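PDB 3KE6: protein Rv1364c/MT1410 from Mycobacterium tuberculosis, which probably combines a PP2C-type phosphatase domain with an RsbW-like serine kinase domain in the regulation of a sigma factor. Local coordinates for residues I302-G313 / A336-W344. Numbering follows the deposited sequence.
Sequences ISEFVENAVEHG and ASVIDRGQW
Val338 makes the main apolar contact between strand 336-340 and helix 302-312. Its CG2 methyl lies 3.7 Å from Phe305 CB. The same methyl sits at the edge of the Phe305 ring, near the ring plane, so the ring does not lie over the valine with its face. With chi1 at 176°, Val338 turns CG1 away from its own backbone N, and this branch reaches Val306, 4.2 Å from Val306 CG2. Ile302 spreads its two branches over two strand residues. Its CD1 is 3.4 Å from Ala336 CB, and its CG2 is 3.9 Å from Val338 CG2. Beyond the pair, Phe305 also touches Met360 and Ala361 of helix 358-362, and Ile302 touches Leu381 of strand 376-391.

Helix and strand run nearly parallel, with 6° between their directions and axes 8.8 Å apart. This is a helix lying on the sheet of a histidine kinase-like (GHKL) ATPase domain, consistent with the RsbW-like part of the protein. In this family the helix carries the N box, and the Glu304 to Asn308 sequence fits that motif. The strand ends at Asp340, which with Gly342 fits the start of the G1 box. Both motifs line the nucleotide pocket in relatives.

Polar groups gather at the C-terminal ends of helix and strand. Asp340 OD2 packs against the Ala309 CB methyl at 3.4 Å. The other oxygen, OD1, accepts from Gly342 N at 2.8 Å, with the donor above the carboxylate plane. This makes an Asx turn within 336-344, which helps to hold the carboxylate beside the helix. Gln343 follows, and its CB packs against the backbone of His312. The one hydrogen bond between the segments is weak and bent: Trp344 N gives to His312 O, with an N-H...O angle of 123°.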
loop_
_atom_site.group_PDB
_atom_site.type_symbol
_atom_site.label_atom_id
_atom_site.label_comp_id
_atom_site.label_asym_id
_atom_site.label_seq_id
_atom_site.Cartn_x
_atom_site.Cartn_y
_atom_site.Cartn_z
ATOM N N ILE A 302 -11.231 -15.839 -13.421
ATOM C CA ILE A 302 -11.358 -15.449 -14.817
ATOM C C ILE A 302 -11.209 -16.643 -15.721
ATOM O O ILE A 302 -11.946 -16.755 -16.704
ATOM C CB ILE A 302 -10.356 -14.328 -15.161
ATOM C CG1 ILE A 302 -10.726 -13.084 -14.329
ATOM C CG2 ILE A 302 -10.354 -14.011 -16.633
ATOM C CD1 ILE A 302 -10.155 -11.803 -14.866
ATOM N N SER A 303 -10.288 -17.545 -15.386
ATOM C CA SER A 303 -10.125 -18.769 -16.136
ATOM C C SER A 303 -11.453 -19.527 -16.171
ATOM O O SER A 303 -11.861 -20.041 -17.200
ATOM C CB SER A 303 -9.027 -19.620 -15.492
ATOM O OG SER A 303 -8.778 -20.813 -16.235
ATOM N N GLU A 304 -12.157 -19.567 -15.047
ATOM C CA GLU A 304 -13.401 -20.319 -14.999
ATOM C C GLU A 304 -14.501 -19.621 -15.805
ATOM O O GLU A 304 -15.313 -20.293 -16.475
ATOM C CB GLU A 304 -13.824 -20.625 -13.555
ATOM C CG GLU A 304 -13.115 -21.859 -12.945
ATOM C CD GLU A 304 -13.343 -23.168 -13.727
ATOM O OE1 GLU A 304 -14.432 -23.783 -13.574
ATOM O OE2 GLU A 304 -12.426 -23.609 -14.477
ATOM N N PHE A 305 -14.498 -18.291 -15.792
ATOM C CA PHE A 305 -15.441 -17.529 -16.598
ATOM C C PHE A 305 -15.231 -17.821 -18.069
ATOM O O PHE A 305 -16.183 -17.972 -18.815
ATOM C CB PHE A 305 -15.255 -16.027 -16.402
ATOM C CG PHE A 305 -15.682 -15.505 -15.058
ATOM C CD1 PHE A 305 -16.538 -16.204 -14.246
ATOM C CD2 PHE A 305 -15.230 -14.241 -14.630
ATOM C CE1 PHE A 305 -16.927 -15.677 -13.015
ATOM C CE2 PHE A 305 -15.610 -13.702 -13.396
ATOM C CZ PHE A 305 -16.461 -14.421 -12.587
ATOM N N VAL A 306 -13.974 -17.870 -18.498
ATOM C CA VAL A 306 -13.678 -18.131 -19.896
ATOM C C VAL A 306 -14.092 -19.539 -20.230
ATOM O O VAL A 306 -14.782 -19.730 -21.223
ATOM C CB VAL A 306 -12.199 -17.932 -20.252
ATOM C CG1 VAL A 306 -11.922 -18.411 -21.677
ATOM C CG2 VAL A 306 -11.784 -16.452 -20.067
ATOM N N GLU A 307 -13.704 -20.515 -19.400
ATOM C CA GLU A 307 -14.074 -21.926 -19.647
ATOM C C GLU A 307 -15.604 -22.113 -19.696
ATOM O O GLU A 307 -16.118 -22.815 -20.575
ATOM C CB GLU A 307 -13.484 -22.870 -18.601
ATOM C CG GLU A 307 -11.959 -22.902 -18.522
ATOM C CD GLU A 307 -11.288 -23.963 -19.402
ATOM O OE1 GLU A 307 -11.834 -24.319 -20.470
ATOM O OE2 GLU A 307 -10.177 -24.423 -19.026
ATOM N N ASN A 308 -16.315 -21.473 -18.771
ATOM C CA ASN A 308 -17.764 -21.520 -18.757
ATOM C C ASN A 308 -18.368 -20.899 -20.019
ATOM O O ASN A 308 -19.354 -21.393 -20.556
ATOM C CB ASN A 308 -18.311 -20.791 -17.519
ATOM C CG ASN A 308 -18.074 -21.567 -16.205
ATOM O OD1 ASN A 308 -17.918 -22.793 -16.201
ATOM N ND2 ASN A 308 -18.065 -20.842 -15.091
ATOM N N ALA A 309 -17.777 -19.816 -20.492
ATOM C CA ALA A 309 -18.218 -19.166 -21.709
ATOM C C ALA A 309 -18.075 -20.112 -22.891
ATOM O O ALA A 309 -18.971 -20.248 -23.702
ATOM C CB ALA A 309 -17.395 -17.897 -21.940
ATOM N N VAL A 310 -16.937 -20.783 -22.972
ATOM C CA VAL A 310 -16.684 -21.710 -24.063
ATOM C C VAL A 310 -17.602 -22.920 -24.041
ATOM O O VAL A 310 -18.163 -23.295 -25.066
ATOM C CB VAL A 310 -15.244 -22.198 -24.029
ATOM C CG1 VAL A 310 -15.084 -23.385 -24.962
ATOM C CG2 VAL A 310 -14.321 -21.057 -24.409
ATOM N N GLU A 311 -17.762 -23.528 -22.874
ATOM C CA GLU A 311 -18.473 -24.792 -22.793
ATOM C C GLU A 311 -19.980 -24.617 -22.705
ATOM O O GLU A 311 -20.720 -25.528 -23.065
ATOM C CB GLU A 311 -17.938 -25.643 -21.626
ATOM C CG GLU A 311 -18.753 -25.667 -20.320
ATOM C CD GLU A 311 -18.170 -26.659 -19.329
ATOM O OE1 GLU A 311 -16.953 -26.577 -19.087
ATOM O OE2 GLU A 311 -18.907 -27.531 -18.806
ATOM N N HIS A 312 -20.441 -23.452 -22.254
ATOM C CA HIS A 312 -21.857 -23.280 -21.923
ATOM C C HIS A 312 -22.694 -22.259 -22.697
ATOM O O HIS A 312 -23.890 -22.232 -22.420
ATOM C CB HIS A 312 -22.003 -22.889 -20.427
ATOM C CG HIS A 312 -22.151 -24.048 -19.491
ATOM N ND1 HIS A 312 -23.229 -24.910 -19.534
ATOM C CD2 HIS A 312 -21.379 -24.459 -18.455
ATOM C CE1 HIS A 312 -23.096 -25.822 -18.586
ATOM N NE2 HIS A 312 -21.986 -25.567 -17.913
ATOM N N GLY A 313 -22.214 -21.493 -23.695
ATOM C CA GLY A 313 -21.400 -21.924 -24.829
ATOM C C GLY A 313 -22.294 -22.047 -26.077
ATOM O O GLY A 313 -21.995 -22.857 -26.958
ATOM N N ALA A 336 -12.624 -6.798 -13.356
ATOM C CA ALA A 336 -12.465 -7.545 -14.576
ATOM C C ALA A 336 -13.808 -7.986 -15.085
ATOM O O ALA A 336 -14.749 -8.157 -14.297
ATOM C CB ALA A 336 -11.581 -8.761 -14.344
ATOM N N SER A 337 -13.889 -8.190 -16.398
ATOM C CA SER A 337 -15.104 -8.712 -16.978
ATOM C C SER A 337 -14.803 -9.654 -18.104
ATOM O O SER A 337 -13.867 -9.460 -18.864
ATOM C CB SER A 337 -16.017 -7.597 -17.494
ATOM O OG SER A 337 -15.324 -6.690 -18.322
ATOM N N VAL A 338 -15.637 -10.676 -18.190
ATOM C CA VAL A 338 -15.566 -11.650 -19.222
ATOM C C VAL A 338 -16.924 -11.598 -19.887
ATOM O O VAL A 338 -17.919 -11.965 -19.276
ATOM C CB VAL A 338 -15.267 -13.019 -18.633
ATOM C CG1 VAL A 338 -15.276 -14.103 -19.724
ATOM C CG2 VAL A 338 -13.939 -12.956 -17.903
ATOM N N ILE A 339 -16.955 -11.084 -21.118
ATOM C CA ILE A 339 -18.205 -10.920 -21.863
ATOM C C ILE A 339 -18.208 -11.900 -23.016
ATOM O O ILE A 339 -17.243 -11.952 -23.782
ATOM C CB ILE A 339 -18.351 -9.495 -22.417
ATOM C CG1 ILE A 339 -18.303 -8.490 -21.277
ATOM C CG2 ILE A 339 -19.635 -9.380 -23.212
ATOM C CD1 ILE A 339 -18.511 -7.046 -21.699
ATOM N N ASP A 340 -19.269 -12.683 -23.141
ATOM C CA ASP A 340 -19.376 -13.619 -24.262
ATOM C C ASP A 340 -20.740 -13.512 -24.940
ATOM O O ASP A 340 -21.600 -12.774 -24.486
ATOM C CB ASP A 340 -19.074 -15.061 -23.815
ATOM C CG ASP A 340 -20.181 -15.666 -22.916
ATOM O OD1 ASP A 340 -21.200 -16.138 -23.472
ATOM O OD2 ASP A 340 -20.014 -15.696 -21.662
ATOM N N ARG A 341 -20.932 -14.257 -26.022
ATOM C CA ARG A 341 -22.156 -14.125 -26.833
ATOM C C ARG A 341 -23.369 -14.932 -26.335
ATOM O O ARG A 341 -24.316 -15.188 -27.086
ATOM C CB ARG A 341 -21.845 -14.400 -28.302
ATOM C CG ARG A 341 -21.002 -13.277 -28.899
ATOM C CD ARG A 341 -21.191 -13.142 -30.374
ATOM N NE ARG A 341 -20.446 -14.165 -31.090
ATOM C CZ ARG A 341 -19.271 -13.990 -31.696
ATOM N NH1 ARG A 341 -18.666 -12.811 -31.706
ATOM N NH2 ARG A 341 -18.715 -15.018 -32.325
ATOM N N GLY A 342 -23.363 -15.273 -25.047
ATOM C CA GLY A 342 -24.533 -15.844 -24.386
ATOM C C GLY A 342 -24.364 -17.324 -24.169
ATOM O O GLY A 342 -23.997 -18.040 -25.103
ATOM N N GLN A 343 -24.643 -17.762 -22.932
ATOM C CA GLN A 343 -24.521 -19.177 -22.498
ATOM C C GLN A 343 -25.822 -19.711 -21.826
ATOM O O GLN A 343 -26.495 -18.970 -21.110
ATOM C CB GLN A 343 -23.276 -19.342 -21.579
ATOM C CG GLN A 343 -23.383 -18.766 -20.190
ATOM C CD GLN A 343 -22.041 -18.723 -19.474
ATOM O OE1 GLN A 343 -21.117 -18.008 -19.883
ATOM N NE2 GLN A 343 -21.936 -19.475 -18.388
ATOM N N TRP A 344 -26.178 -20.977 -22.088
ATOM C CA TRP A 344 -27.320 -21.644 -21.418
ATOM C C TRP A 344 -26.992 -21.912 -19.947
ATOM O O TRP A 344 -27.276 -21.091 -19.072
ATOM C CB TRP A 344 -27.690 -22.988 -22.081
ATOM C CG TRP A 344 -28.654 -22.979 -23.283
ATOM C CD1 TRP A 344 -28.890 -24.037 -24.123
ATOM C CD2 TRP A 344 -29.491 -21.896 -23.770
ATOM N NE1 TRP A 344 -29.813 -23.694 -25.086
ATOM C CE2 TRP A 344 -30.194 -22.389 -24.898
ATOM C CE3 TRP A 344 -29.715 -20.567 -23.366
ATOM C CZ2 TRP A 344 -31.102 -21.600 -25.623
ATOM C CZ3 TRP A 344 -30.614 -19.787 -24.091
ATOM C CH2 TRP A 344 -31.294 -20.305 -25.205
#